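Local coordinates for protein class I SAM-dependent methyltransferase (Silicibacter pomeroyi DSS-3, PDB 3CVO) that is of unknown function but is probably a class I S-adenosylmethionine-dependent methyltransferase, at residues I34-G38 / Y110-W115; T87-P91 / K103-Y107; R131-G135 / T198-P202. One frame throughout, in Å; residues are numbered along the deposited sequence.

Contact 1 of 3, residues I34-G38 / Y110-W115; sequences ILEYG and YPLAVW
Tyr-37, the last residue of strand 33-37, drives its side chain against the end of helix 109-112 and the 3-10 segment that follows it, where its hydroxyl is held by a backbone carbonyl and an indole N-H. CB starts toward these residues, with CG opposite the carbonyl carbon (chi1 -67°), and the ring carries the contact from there. CD1 lies against Tyr-110 CE1 at 3.9 Å; the two tyrosines run past each other in opposite directions. CE1 comes next, with Tyr-110 O at the ring edge, 3.4 Å away. At the tip, OH donates to Pro-111 O over 2.6 Å, a bond that lies in the carbonyl plane on a lone pair (C=O...donor angle 142°). The same oxygen accepts from Trp-115 NE1 at 2.9 Å, a bent bond (145°) directed somewhat out of the indole plane. Two polar grips thus fix the rotation of the hydroxyl and satisfy it within the protein interior.

Strand 33-37 is the first strand of the Rossmann-like sheet characteristic of class I methyltransferases, and it runs between strands 53-58 and 125-128. Helix 109-112 and the 3-10 segment after it pack on the face of this sheet that Leu-35 and Tyr-37 share.

Leu-35 extends the packing one step back along the strand. With CG opposite the backbone N, it splits its methyls between two partners: CD1 meets Val-114 CG2 tip to tip at 3.8 Å, and CD2 crosses to Trp-115 CZ2 at 3.6 Å. The Trp-115 indole is also packed by Thr-140 and Ser-143 of helix 133-143. Near Gly-38, the Tyr-110 hydroxyl comes to 3.7 Å from the glycine N, while it is hydrogen-bonded to the backbone N of Arg-131.

Contact 2 of 3, residues T87-P91 / K103-Y107; sequences TDIGP and KWRSY. With EDO (1,2-ethanediol), chain M; EDO (1,2-ethanediol), chain G.
Lys-103 lies along the backbone of Ile-89 and Gly-90, and this van der Waals packing of methylenes on peptide groups joins the two parts of the long loop between strand 81-86 and helix 109-112. Its CB sits 3.6 Å from Ile-89 C, and CD is as near to Gly-90 N. Because Gly-90 has no side chain, the lysine methylenes can approach its CA closely. Nearby, Ile-89 CB packs against Tyr-107 CD1 at 3.9 Å, the two side chains crossing at about a right angle, and Ile-89 O approaches the edge of the tyrosine ring.

The electrostatic component is loose. The Lys-103 chain bends at chi3 and chi4 and crosses the Asp-88 carboxylate, yet NZ stays 4.0 Å from Asp-88 OD2, too long for a salt bridge.

Direct hydrogen bonding is confined to each side. Asp-88, its CG turned opposite the backbone N (chi1 -172°), accepts from Gly-90 N through OD1 at 3.0 Å, the donor on the anti side and tilted out of the carboxylate plane, closing an Asx turn. Across from it, residues 104-106 form a 3-10 turn in which Ser-106 N bonds to Lys-103 O.

A water supplies the polar link between the two sides: it lies 2.7 Å from Ile-89 O and accepts from Lys-103 N at 3.0 Å. Its bond to Tyr-107 OH is weak; that hydroxyl is also hydrogen-bonded to Asp-101. Two 1,2-ethanediol molecules, probably from the crystallisation liquor, bind to Asp-88 N and Arg-105 NH1. At the subunit interface, Trp-104 stacks on Trp-104 of the second subunit.

With contacts chiefly of methylenes and ring, a bridging water and opposite charges that stay apart, the two sides are joined by shape more than by charge.

Contact 3 of 3, residues R131-G135 / T198-P202; sequences RFRVG and TMTSP
The C-terminal carboxylate of Pro-202 is bound at the N-terminus of helix 133-143, the helix after strand 125-128 of the Rossmann-like sheet, with Phe-132 at the N-cap position. OXT gathers three donors. Phe-132 N gives a straight bond of 2.9 Å (160°), water 2 donates at the same distance while accepting from Arg-133 N, and Arg-131 NH1 makes a salt bridge of 2.7 Å whose hydrogen bond is weak because it is sharply bent (121°). Bends at chi2 and chi3 fold the arginine back to bring NH1 to the carboxylate. The negative end of the chain thus probably gains further from the helix dipole.

Water 3 serves Gly-135 N, from which it accepts, and donates to Thr-198 O at 2.6 Å and Ser-201 O, joining the start of this helix to the end of helix 192-199. The hydroxyls of Thr-198, Thr-200 and Ser-201 are satisfied by Leu-195 O, Ile-196 O and Arg-197 O in turn, and the Arg-133 guanidinium forms a salt bridge with Asp-154.

Pro-202 CA sits over one face of the Phe-132 ring, a CH-pi contact 3.6 Å from the centroid, and its ring CD touches Phe-132 CE1. With an alanine in place of Phe-132 the ring is gone, and Pro-202 CA would probably lose its aromatic partner, with a gap opening beside it. The helices also meet closely at Gly-135, where a side chain would collide with Thr-198 O, while Val-134 CG1 touches Thr-198 CG2 at 3.6 Å.

In the fold
Phe-132 brings the three contacts together: its ring meets Tyr-110 of contact 1 and both Tyr-107 and Ile-89 of contact 2, with Tyr-107 CG 3.6 Å from Phe-132 CZ. The bond between Tyr-110 OH and Arg-131 N is the polar tie between contacts 1 and 3. Contact 2 is nested along the chain within the loop closed by contact 1, and Thr-87 CG2 packs on Tyr-110 CA. Contact centres are about 12 to 14 Å apart. All three contacts also touch the second subunit. Contact 1 lies on the strand leading into Gly-38, in the region where related methyltransferases usually bind S-adenosylmethionine.

Contact 1 of 3, residues I34-G38 / Y110-W115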
ATOM      1  N   ILE A  34       8.689 -16.419  17.603  1.00 18.38           N
ATOM      2  CA  ILE A  34       7.433 -16.798  16.972  1.00 19.21           C
ATOM      3  C   ILE A  34       6.555 -15.569  16.836  1.00 19.00           C
ATOM      4  O   ILE A  34       6.359 -14.859  17.776  1.00 21.45           O
ATOM      5  CB  ILE A  34       6.638 -17.871  17.833  1.00 18.54           C
ATOM      6  CG1 ILE A  34       7.409 -19.193  17.926  1.00 19.51           C
ATOM      7  CG2 ILE A  34       5.208 -18.099  17.237  1.00 19.07           C
ATOM      8  CD1 ILE A  34       7.089 -20.073  19.193  1.00 14.77           C
ATOM      9  N   LEU A  35       6.051 -15.346  15.633  1.00 19.88           N
ATOM     10  CA  LEU A  35       5.092 -14.279  15.396  1.00 19.52           C
ATOM     11  C   LEU A  35       3.806 -14.914  14.921  1.00 21.05           C
ATOM     12  O   LEU A  35       3.822 -15.716  13.996  1.00 20.82           O
ATOM     13  CB  LEU A  35       5.634 -13.285  14.323  1.00 18.67           C
ATOM     14  CG  LEU A  35       4.591 -12.367  13.654  1.00 22.74           C
ATOM     15  CD1 LEU A  35       3.942 -11.493  14.766  1.00 17.73           C
ATOM     16  CD2 LEU A  35       5.175 -11.512  12.506  1.00 20.78           C
ATOM     17  N   GLU A  36       2.707 -14.566  15.579  1.00 20.32           N
ATOM     18  CA  GLU A  36       1.400 -15.031  15.183  1.00 21.03           C
ATOM     19  C   GLU A  36       0.497 -13.903  14.801  1.00 20.98           C
ATOM     20  O   GLU A  36       0.488 -12.811  15.391  1.00 19.37           O
ATOM     21  CB  GLU A  36       0.719 -15.826  16.317  1.00 21.65           C
ATOM     22  CG  GLU A  36       1.477 -16.914  16.966  1.00 23.71           C
ATOM     23  CD  GLU A  36       0.620 -17.633  17.992  1.00 23.24           C
ATOM     24  OE1 GLU A  36       0.010 -16.924  18.842  1.00 23.45           O
ATOM     25  OE2 GLU A  36       0.527 -18.899  17.937  1.00 22.82           O
ATOM     26  N   TYR A  37      -0.267 -14.161  13.759  1.00 19.78           N
ATOM     27  CA  TYR A  37      -1.424 -13.312  13.487  1.00 19.76           C
ATOM     28  C   TYR A  37      -2.665 -14.114  13.847  1.00 21.42           C
ATOM     29  O   TYR A  37      -2.914 -15.155  13.258  1.00 23.18           O
ATOM     30  CB  TYR A  37      -1.449 -12.945  12.025  1.00 18.15           C
ATOM     31  CG  TYR A  37      -0.332 -12.058  11.522  1.00 20.10           C
ATOM     32  CD1 TYR A  37      -0.413 -10.693  11.618  1.00 19.14           C
ATOM     33  CD2 TYR A  37       0.788 -12.608  10.899  1.00 22.31           C
ATOM     34  CE1 TYR A  37       0.589  -9.858  11.090  1.00 18.25           C
ATOM     35  CE2 TYR A  37       1.789 -11.804  10.359  1.00 21.94           C
ATOM     36  CZ  TYR A  37       1.681 -10.418  10.461  1.00 19.36           C
ATOM     37  OH  TYR A  37       2.592  -9.555   9.898  1.00 20.52           O
ATOM     38  N   GLY A  38      -3.412 -13.645  14.833  1.00 19.61           N
ATOM     39  CA  GLY A  38      -4.443 -14.450  15.462  1.00 21.53           C
ATOM     40  C   GLY A  38      -3.893 -15.016  16.744  1.00 24.80           C
ATOM     41  O   GLY A  38      -2.739 -15.412  16.804  1.00 32.23           O
ATOM     42  N   TYR A 110      -2.630  -3.921  10.802  1.00 18.89           N
ATOM     43  CA  TYR A 110      -2.779  -5.322  11.256  1.00 20.72           C
ATOM     44  C   TYR A 110      -1.662  -6.191  10.660  1.00 19.40           C
ATOM     45  O   TYR A 110      -0.858  -6.770  11.416  1.00 21.23           O
ATOM     46  CB  TYR A 110      -4.159  -5.862  10.991  1.00 21.65           C
ATOM     47  CG  TYR A 110      -4.417  -7.230  11.510  1.00 19.08           C
ATOM     48  CD1 TYR A 110      -3.939  -8.351  10.813  1.00 18.13           C
ATOM     49  CD2 TYR A 110      -5.107  -7.438  12.673  1.00 21.98           C
ATOM     50  CE1 TYR A 110      -4.157  -9.607  11.283  1.00 17.49           C
ATOM     51  CE2 TYR A 110      -5.363  -8.693  13.116  1.00 19.78           C
ATOM     52  CZ  TYR A 110      -4.887  -9.791  12.425  1.00 19.24           C
ATOM     53  OH  TYR A 110      -5.150 -11.067  12.880  1.00 21.01           O
ATOM     54  N   PRO A 111      -1.559  -6.243   9.314  1.00 19.72           N
ATOM     55  CA  PRO A 111      -0.437  -7.002   8.781  1.00 19.11           C
ATOM     56  C   PRO A 111       0.928  -6.385   9.063  1.00 22.41           C
ATOM     57  O   PRO A 111       1.922  -7.120   9.246  1.00 22.72           O
ATOM     58  CB  PRO A 111      -0.736  -7.058   7.258  1.00 19.14           C
ATOM     59  CG  PRO A 111      -1.658  -6.002   6.981  1.00 21.79           C
ATOM     60  CD  PRO A 111      -2.498  -5.809   8.254  1.00 17.69           C
ATOM     61  N   LEU A 112       1.010  -5.038   9.057  1.00 20.38           N
ATOM     62  CA  LEU A 112       2.311  -4.375   8.957  1.00 22.46           C
ATOM     63  C   LEU A 112       2.946  -3.825  10.249  1.00 19.86           C
ATOM     64  O   LEU A 112       4.156  -3.721  10.324  1.00 19.47           O
ATOM     65  CB  LEU A 112       2.254  -3.228   7.933  1.00 21.23           C
ATOM     66  CG  LEU A 112       2.163  -3.672   6.467  1.00 26.15           C
ATOM     67  CD1 LEU A 112       1.682  -2.523   5.519  1.00 23.81           C
ATOM     68  CD2 LEU A 112       3.510  -4.272   6.000  1.00 22.61           C
ATOM     69  N   ALA A 113       2.160  -3.390  11.215  1.00 18.93           N
ATOM     70  CA  ALA A 113       2.711  -2.611  12.336  1.00 19.75           C
ATOM     71  C   ALA A 113       3.747  -3.391  13.158  1.00 20.24           C
ATOM     72  O   ALA A 113       4.734  -2.827  13.659  1.00 21.62           O
ATOM     73  CB  ALA A 113       1.564  -2.073  13.277  1.00 19.53           C
ATOM     74  N   VAL A 114       3.480  -4.680  13.343  1.00 20.90           N
ATOM     75  CA  VAL A 114       4.332  -5.532  14.204  1.00 20.31           C
ATOM     76  C   VAL A 114       5.760  -5.566  13.687  1.00 23.65           C
ATOM     77  O   VAL A 114       6.716  -5.667  14.466  1.00 24.56           O
ATOM     78  CB  VAL A 114       3.730  -6.979  14.380  1.00 21.11           C
ATOM     79  CG1 VAL A 114       3.632  -7.728  13.038  1.00 18.12           C
ATOM     80  CG2 VAL A 114       4.491  -7.776  15.471  1.00 21.70           C
ATOM     81  N   TRP A 115       5.921  -5.403  12.381  1.00 22.45           N
ATOM     82  CA  TRP A 115       7.274  -5.392  11.776  1.00 21.89           C
ATOM     83  C   TRP A 115       8.102  -4.148  12.169  1.00 24.45           C
ATOM     84  O   TRP A 115       9.309  -4.103  11.980  1.00 24.14           O
ATOM     85  CB  TRP A 115       7.204  -5.598  10.246  1.00 25.30           C
ATOM     86  CG  TRP A 115       6.686  -6.948   9.947  1.00 20.42           C
ATOM     87  CD1 TRP A 115       5.383  -7.307   9.777  1.00 23.23           C
ATOM     88  CD2 TRP A 115       7.455  -8.146   9.870  1.00 22.49           C
ATOM     89  NE1 TRP A 115       5.310  -8.656   9.530  1.00 23.74           N
ATOM     90  CE2 TRP A 115       6.564  -9.195   9.627  1.00 19.66           C
ATOM     91  CE3 TRP A 115       8.821  -8.432  10.011  1.00 16.70           C
ATOM     92  CZ2 TRP A 115       6.977 -10.511   9.517  1.00 19.28           C
ATOM     93  CZ3 TRP A 115       9.238  -9.745   9.859  1.00 23.01           C
ATOM     94  CH2 TRP A 115       8.325 -10.763   9.619  1.00 22.27           C
TER

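Contact 2 of 3, residues T87-P91 / K103-Y107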
ATOM      1  N   THR A  87      -4.539  -4.944  18.127  1.00 20.14           N
ATOM      2  CA  THR A  87      -4.327  -4.057  16.992  1.00 22.21           C
ATOM      3  C   THR A  87      -5.688  -3.630  16.462  1.00 22.42           C
ATOM      4  O   THR A  87      -6.422  -4.408  15.923  1.00 21.39           O
ATOM      5  CB  THR A  87      -3.452  -4.781  15.960  1.00 22.65           C
ATOM      6  OG1 THR A  87      -2.285  -5.279  16.644  1.00 23.82           O
ATOM      7  CG2 THR A  87      -3.022  -3.862  14.821  1.00 22.31           C
ATOM      8  N   ASP A  88      -5.967  -2.359  16.683  1.00 18.93           N
ATOM      9  CA  ASP A  88      -7.276  -1.691  16.513  1.00 19.77           C
ATOM     10  C   ASP A  88      -7.622  -1.536  15.049  1.00 20.65           C
ATOM     11  O   ASP A  88      -6.955  -0.772  14.293  1.00 21.34           O
ATOM     12  CB  ASP A  88      -7.236  -0.319  17.187  1.00 19.50           C
ATOM     13  CG  ASP A  88      -8.574   0.365  17.244  1.00 25.70           C
ATOM     14  OD1 ASP A  88      -9.563  -0.193  16.778  1.00 25.29           O
ATOM     15  OD2 ASP A  88      -8.635   1.474  17.818  1.00 24.90           O
ATOM     16  N   ILE A  89      -8.620  -2.304  14.627  1.00 19.26           N
ATOM     17  CA  ILE A  89      -9.155  -2.186  13.259  1.00 18.81           C
ATOM     18  C   ILE A  89     -10.623  -1.841  13.286  1.00 17.72           C
ATOM     19  O   ILE A  89     -11.369  -2.065  12.312  1.00 18.89           O
ATOM     20  CB  ILE A  89      -8.924  -3.417  12.367  1.00 18.39           C
ATOM     21  CG1 ILE A  89      -9.579  -4.652  12.990  1.00 19.06           C
ATOM     22  CG2 ILE A  89      -7.417  -3.642  12.085  1.00 19.33           C
ATOM     23  CD1 ILE A  89      -9.461  -5.905  12.194  1.00 24.16           C
ATOM     24  N   GLY A  90     -10.992  -1.255  14.413  1.00 20.92           N
ATOM     25  CA  GLY A  90     -12.361  -0.882  14.719  1.00 19.94           C
ATOM     26  C   GLY A  90     -13.106  -1.975  15.463  1.00 22.96           C
ATOM     27  O   GLY A  90     -12.583  -3.049  15.721  1.00 21.06           O
ATOM     28  N   PRO A  91     -14.357  -1.711  15.805  1.00 24.68           N
ATOM     29  CA  PRO A  91     -15.127  -2.761  16.486  1.00 24.66           C
ATOM     30  C   PRO A  91     -15.298  -4.017  15.658  1.00 23.10           C
ATOM     31  O   PRO A  91     -15.471  -3.971  14.447  1.00 19.53           O
ATOM     32  CB  PRO A  91     -16.470  -2.090  16.765  1.00 26.05           C
ATOM     33  CG  PRO A  91     -16.118  -0.622  16.965  1.00 28.83           C
ATOM     34  CD  PRO A  91     -14.933  -0.367  15.994  1.00 29.46           C
ATOM     35  N   LYS A 103     -12.713   2.024  10.356  1.00 19.77           N
ATOM     36  CA  LYS A 103     -11.263   2.152  10.563  1.00 17.58           C
ATOM     37  C   LYS A 103     -10.458   1.665   9.413  1.00 17.70           C
ATOM     38  O   LYS A 103      -9.378   1.173   9.576  1.00 19.84           O
ATOM     39  CB  LYS A 103     -10.823   1.515  11.895  1.00 20.80           C
ATOM     40  CG  LYS A 103     -11.367   2.373  13.063  1.00 23.22           C
ATOM     41  CD  LYS A 103     -10.537   2.360  14.347  1.00 42.83           C
ATOM     42  CE  LYS A 103      -9.044   2.645  14.158  1.00 43.52           C
ATOM     43  NZ  LYS A 103      -8.598   3.979  14.657  1.00 51.17           N
ATOM     44  N   TRP A 104     -10.996   1.819   8.218  1.00 17.16           N
ATOM     45  CA  TRP A 104     -10.311   1.339   7.010  1.00 15.02           C
ATOM     46  C   TRP A 104      -8.926   1.921   6.867  1.00 18.46           C
ATOM     47  O   TRP A 104      -8.029   1.240   6.387  1.00 17.95           O
ATOM     48  CB  TRP A 104     -11.145   1.552   5.730  1.00 17.21           C
ATOM     49  CG  TRP A 104     -11.369   2.936   5.259  1.00 14.76           C
ATOM     50  CD1 TRP A 104     -12.461   3.715   5.490  1.00 13.78           C
ATOM     51  CD2 TRP A 104     -10.481   3.711   4.446  1.00 13.91           C
ATOM     52  NE1 TRP A 104     -12.310   4.918   4.836  1.00 15.38           N
ATOM     53  CE2 TRP A 104     -11.121   4.903   4.148  1.00 13.15           C
ATOM     54  CE3 TRP A 104      -9.230   3.451   3.852  1.00 18.66           C
ATOM     55  CZ2 TRP A 104     -10.507   5.913   3.388  1.00 15.80           C
ATOM     56  CZ3 TRP A 104      -8.651   4.430   3.067  1.00 20.53           C
ATOM     57  CH2 TRP A 104      -9.269   5.648   2.871  1.00 15.49           C
ATOM     58  N   ARG A 105      -8.740   3.154   7.338  1.00 17.66           N
ATOM     59  CA  ARG A 105      -7.404   3.817   7.182  1.00 20.81           C
ATOM     60  C   ARG A 105      -6.387   3.165   8.094  1.00 22.09           C
ATOM     61  O   ARG A 105      -5.213   3.305   7.867  1.00 20.61           O
ATOM     62  CB  ARG A 105      -7.479   5.322   7.441  1.00 20.32           C
ATOM     63  CG  ARG A 105      -8.280   6.075   6.387  1.00 19.43           C
ATOM     64  CD  ARG A 105      -8.593   7.488   6.788  1.00 18.26           C
ATOM     65  NE  ARG A 105      -9.539   8.146   5.904  1.00 20.00           N
ATOM     66  CZ  ARG A 105     -10.854   8.107   6.077  1.00 18.81           C
ATOM     67  NH1 ARG A 105     -11.375   7.408   7.075  1.00 16.86           N
ATOM     68  NH2 ARG A 105     -11.641   8.715   5.213  1.00 20.73           N
ATOM     69  N   SER A 106      -6.854   2.357   9.044  1.00 21.64           N
ATOM     70  CA  SER A 106      -5.974   1.644   9.989  1.00 20.34           C
ATOM     71  C   SER A 106      -5.769   0.184   9.655  1.00 19.05           C
ATOM     72  O   SER A 106      -4.958  -0.508  10.270  1.00 19.42           O
ATOM     73  CB  SER A 106      -6.503   1.744  11.418  1.00 22.33           C
ATOM     74  OG  SER A 106      -6.526   3.089  11.836  1.00 23.54           O
ATOM     75  N   TYR A 107      -6.409  -0.288   8.607  1.00 18.18           N
ATOM     76  CA  TYR A 107      -6.339  -1.713   8.312  1.00 18.19           C
ATOM     77  C   TYR A 107      -4.907  -2.248   8.094  1.00 19.71           C
ATOM     78  O   TYR A 107      -4.581  -3.358   8.543  1.00 21.22           O
ATOM     79  CB  TYR A 107      -7.226  -2.119   7.129  1.00 19.13           C
ATOM     80  CG  TYR A 107      -8.712  -2.156   7.407  1.00 17.20           C
ATOM     81  CD1 TYR A 107      -9.209  -2.066   8.681  1.00 22.66           C
ATOM     82  CD2 TYR A 107      -9.616  -2.353   6.366  1.00 19.56           C
ATOM     83  CE1 TYR A 107     -10.568  -2.138   8.911  1.00 15.47           C
ATOM     84  CE2 TYR A 107     -10.975  -2.421   6.583  1.00 18.56           C
ATOM     85  CZ  TYR A 107     -11.451  -2.325   7.863  1.00 15.64           C
ATOM     86  OH  TYR A 107     -12.825  -2.438   8.101  1.00 18.09           O
TER
HETATM   87  C1  EDO M 210      -4.254   0.700  18.899  1.00 47.44           C
HETATM   88  O1  EDO M 210      -4.665   0.578  20.266  1.00 44.60           O
HETATM   89  C2  EDO M 210      -3.831  -0.668  18.358  1.00 34.89           C
HETATM   90  O2  EDO M 210      -3.477  -0.534  16.933  1.00 31.11           O
HETATM   91  C1  EDO G 204     -14.713   6.626   8.162  1.00 38.01           C
HETATM   92  O1  EDO G 204     -14.405   7.764   7.326  1.00 21.34           O
HETATM   93  C2  EDO G 204     -14.315   6.836   9.609  1.00 38.08           C
HETATM   94  O2  EDO G 204     -14.801   8.106  10.076  1.00 47.68           O
HETATM   95  O   HOH W   1     -13.466  -0.767  11.101  1.00 15.07           O

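Contact 3 of 3, residues R131-G135 / T198-P202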
ATOM      1  N   ARG A 131      -6.849 -12.282  10.669  1.00 21.18           N
ATOM      2  CA  ARG A 131      -7.498 -11.508   9.615  1.00 20.23           C
ATOM      3  C   ARG A 131      -6.456 -11.093   8.571  1.00 20.15           C
ATOM      4  O   ARG A 131      -5.272 -11.273   8.764  1.00 23.39           O
ATOM      5  CB  ARG A 131      -8.155 -10.264  10.184  1.00 22.08           C
ATOM      6  CG  ARG A 131      -9.272 -10.544  11.219  1.00 28.53           C
ATOM      7  CD  ARG A 131     -10.517 -11.083  10.548  1.00 26.19           C
ATOM      8  NE  ARG A 131     -10.498 -12.532  10.549  1.00 47.36           N
ATOM      9  CZ  ARG A 131     -10.812 -13.283   9.510  1.00 51.35           C
ATOM     10  NH1 ARG A 131     -11.141 -12.722   8.360  1.00 58.88           N
ATOM     11  NH2 ARG A 131     -10.776 -14.600   9.622  1.00 55.05           N
ATOM     12  N   PHE A 132      -6.922 -10.521   7.488  1.00 19.10           N
ATOM     13  CA  PHE A 132      -6.052 -10.084   6.395  1.00 18.60           C
ATOM     14  C   PHE A 132      -5.021 -11.128   6.051  1.00 17.22           C
ATOM     15  O   PHE A 132      -3.842 -10.774   5.868  1.00 21.21           O
ATOM     16  CB  PHE A 132      -5.295  -8.811   6.720  1.00 23.13           C
ATOM     17  CG  PHE A 132      -6.165  -7.693   7.192  1.00 22.18           C
ATOM     18  CD1 PHE A 132      -6.758  -6.830   6.292  1.00 26.45           C
ATOM     19  CD2 PHE A 132      -6.401  -7.518   8.535  1.00 27.49           C
ATOM     20  CE1 PHE A 132      -7.604  -5.784   6.730  1.00 25.81           C
ATOM     21  CE2 PHE A 132      -7.239  -6.471   8.992  1.00 22.81           C
ATOM     22  CZ  PHE A 132      -7.832  -5.601   8.060  1.00 24.83           C
ATOM     23  N   ARG A 133      -5.437 -12.378   5.909  1.00 18.58           N
ATOM     24  CA  ARG A 133      -4.445 -13.492   5.829  1.00 19.18           C
ATOM     25  C   ARG A 133      -3.449 -13.325   4.672  1.00 19.02           C
ATOM     26  O   ARG A 133      -2.232 -13.478   4.826  1.00 19.73           O
ATOM     27  CB  ARG A 133      -5.112 -14.851   5.756  1.00 18.71           C
ATOM     28  CG  ARG A 133      -5.799 -15.188   7.055  1.00 21.89           C
ATOM     29  CD  ARG A 133      -6.158 -16.633   7.221  1.00 24.88           C
ATOM     30  NE  ARG A 133      -6.838 -16.772   8.489  1.00 25.09           N
ATOM     31  CZ  ARG A 133      -7.199 -17.913   9.065  1.00 26.68           C
ATOM     32  NH1 ARG A 133      -6.935 -19.101   8.525  1.00 30.25           N
ATOM     33  NH2 ARG A 133      -7.826 -17.836  10.219  1.00 28.12           N
ATOM     34  N   VAL A 134      -3.973 -13.059   3.484  1.00 21.35           N
ATOM     35  CA  VAL A 134      -3.075 -12.795   2.335  1.00 21.94           C
ATOM     36  C   VAL A 134      -2.125 -11.626   2.601  1.00 21.81           C
ATOM     37  O   VAL A 134      -0.917 -11.715   2.355  1.00 21.34           O
ATOM     38  CB  VAL A 134      -3.829 -12.666   0.985  1.00 21.96           C
ATOM     39  CG1 VAL A 134      -2.822 -12.240  -0.140  1.00 20.73           C
ATOM     40  CG2 VAL A 134      -4.509 -13.983   0.667  1.00 24.19           C
ATOM     41  N   GLY A 135      -2.649 -10.575   3.199  1.00 21.43           N
ATOM     42  CA  GLY A 135      -1.878  -9.382   3.508  1.00 19.90           C
ATOM     43  C   GLY A 135      -0.736  -9.667   4.480  1.00 18.75           C
ATOM     44  O   GLY A 135       0.352  -9.151   4.336  1.00 18.76           O
ATOM     45  N   THR A 198      -4.654  -6.282  -0.592  1.00 24.79           N
ATOM     46  CA  THR A 198      -4.474  -7.429   0.352  1.00 24.29           C
ATOM     47  C   THR A 198      -4.338  -6.923   1.795  1.00 27.14           C
ATOM     48  O   THR A 198      -4.783  -7.571   2.733  1.00 26.65           O
ATOM     49  CB  THR A 198      -3.298  -8.352   0.056  1.00 24.39           C
ATOM     50  OG1 THR A 198      -2.064  -7.663   0.295  1.00 26.39           O
ATOM     51  CG2 THR A 198      -3.330  -8.895  -1.394  1.00 23.88           C
HETATM   52  N   MSE A 199      -3.765  -5.727   1.922  0.50 25.40           N
HETATM   53  CA  MSE A 199      -3.485  -5.077   3.250  0.50 24.88           C
HETATM   54  C   MSE A 199      -4.738  -4.471   3.859  0.50 24.93           C
HETATM   55  O   MSE A 199      -4.755  -4.074   5.023  0.50 26.21           O
HETATM   56  CB  MSE A 199      -2.428  -3.947   3.152  0.50 25.00           C
HETATM   57  CG  MSE A 199      -1.020  -4.384   2.800  0.50 25.10           C
HETATM   58 SE   MSE A 199      -0.248  -5.941   3.783  0.37 16.39          SE
HETATM   59  CE  MSE A 199       0.857  -6.712   2.388  0.50 22.65           C
ATOM     60  N   THR A 200      -5.783  -4.409   3.054  1.00 24.02           N
ATOM     61  CA  THR A 200      -7.037  -3.678   3.428  1.00 23.83           C
ATOM     62  C   THR A 200      -8.278  -4.523   3.225  1.00 26.48           C
ATOM     63  O   THR A 200      -9.383  -4.037   3.266  1.00 25.57           O
ATOM     64  CB  THR A 200      -7.176  -2.348   2.656  1.00 29.82           C
ATOM     65  OG1 THR A 200      -7.238  -2.624   1.243  1.00 27.99           O
ATOM     66  CG2 THR A 200      -5.963  -1.369   2.943  1.00 29.56           C
ATOM     67  N   SER A 201      -8.081  -5.836   3.075  1.00 25.75           N
ATOM     68  CA  SER A 201      -9.172  -6.784   2.984  1.00 29.18           C
ATOM     69  C   SER A 201      -9.171  -7.749   4.198  1.00 27.33           C
ATOM     70  O   SER A 201      -8.372  -8.684   4.218  1.00 25.83           O
ATOM     71  CB  SER A 201      -8.991  -7.620   1.701  1.00 31.15           C
ATOM     72  OG  SER A 201      -9.159  -6.819   0.546  1.00 39.56           O
ATOM     73  N   PRO A 202     -10.058  -7.544   5.186  1.00 27.24           N
ATOM     74  CA  PRO A 202      -9.986  -8.327   6.448  1.00 27.80           C
ATOM     75  C   PRO A 202     -10.248  -9.827   6.271  1.00 30.08           C
ATOM     76  O   PRO A 202     -10.984 -10.158   5.333  1.00 31.63           O
ATOM     77  CB  PRO A 202     -11.091  -7.710   7.334  1.00 27.49           C
ATOM     78  CG  PRO A 202     -11.527  -6.486   6.690  1.00 27.28           C
ATOM     79  CD  PRO A 202     -11.030  -6.440   5.259  1.00 28.43           C
ATOM     80  OXT PRO A 202      -9.797 -10.729   7.040  1.00 25.48           O
TER
HETATM   81  O   HOH W   2      -8.351 -12.868   5.722  1.00 25.50           O
HETATM   82  O   HOH W   3      -5.716  -9.977   3.053  1.00 19.51           O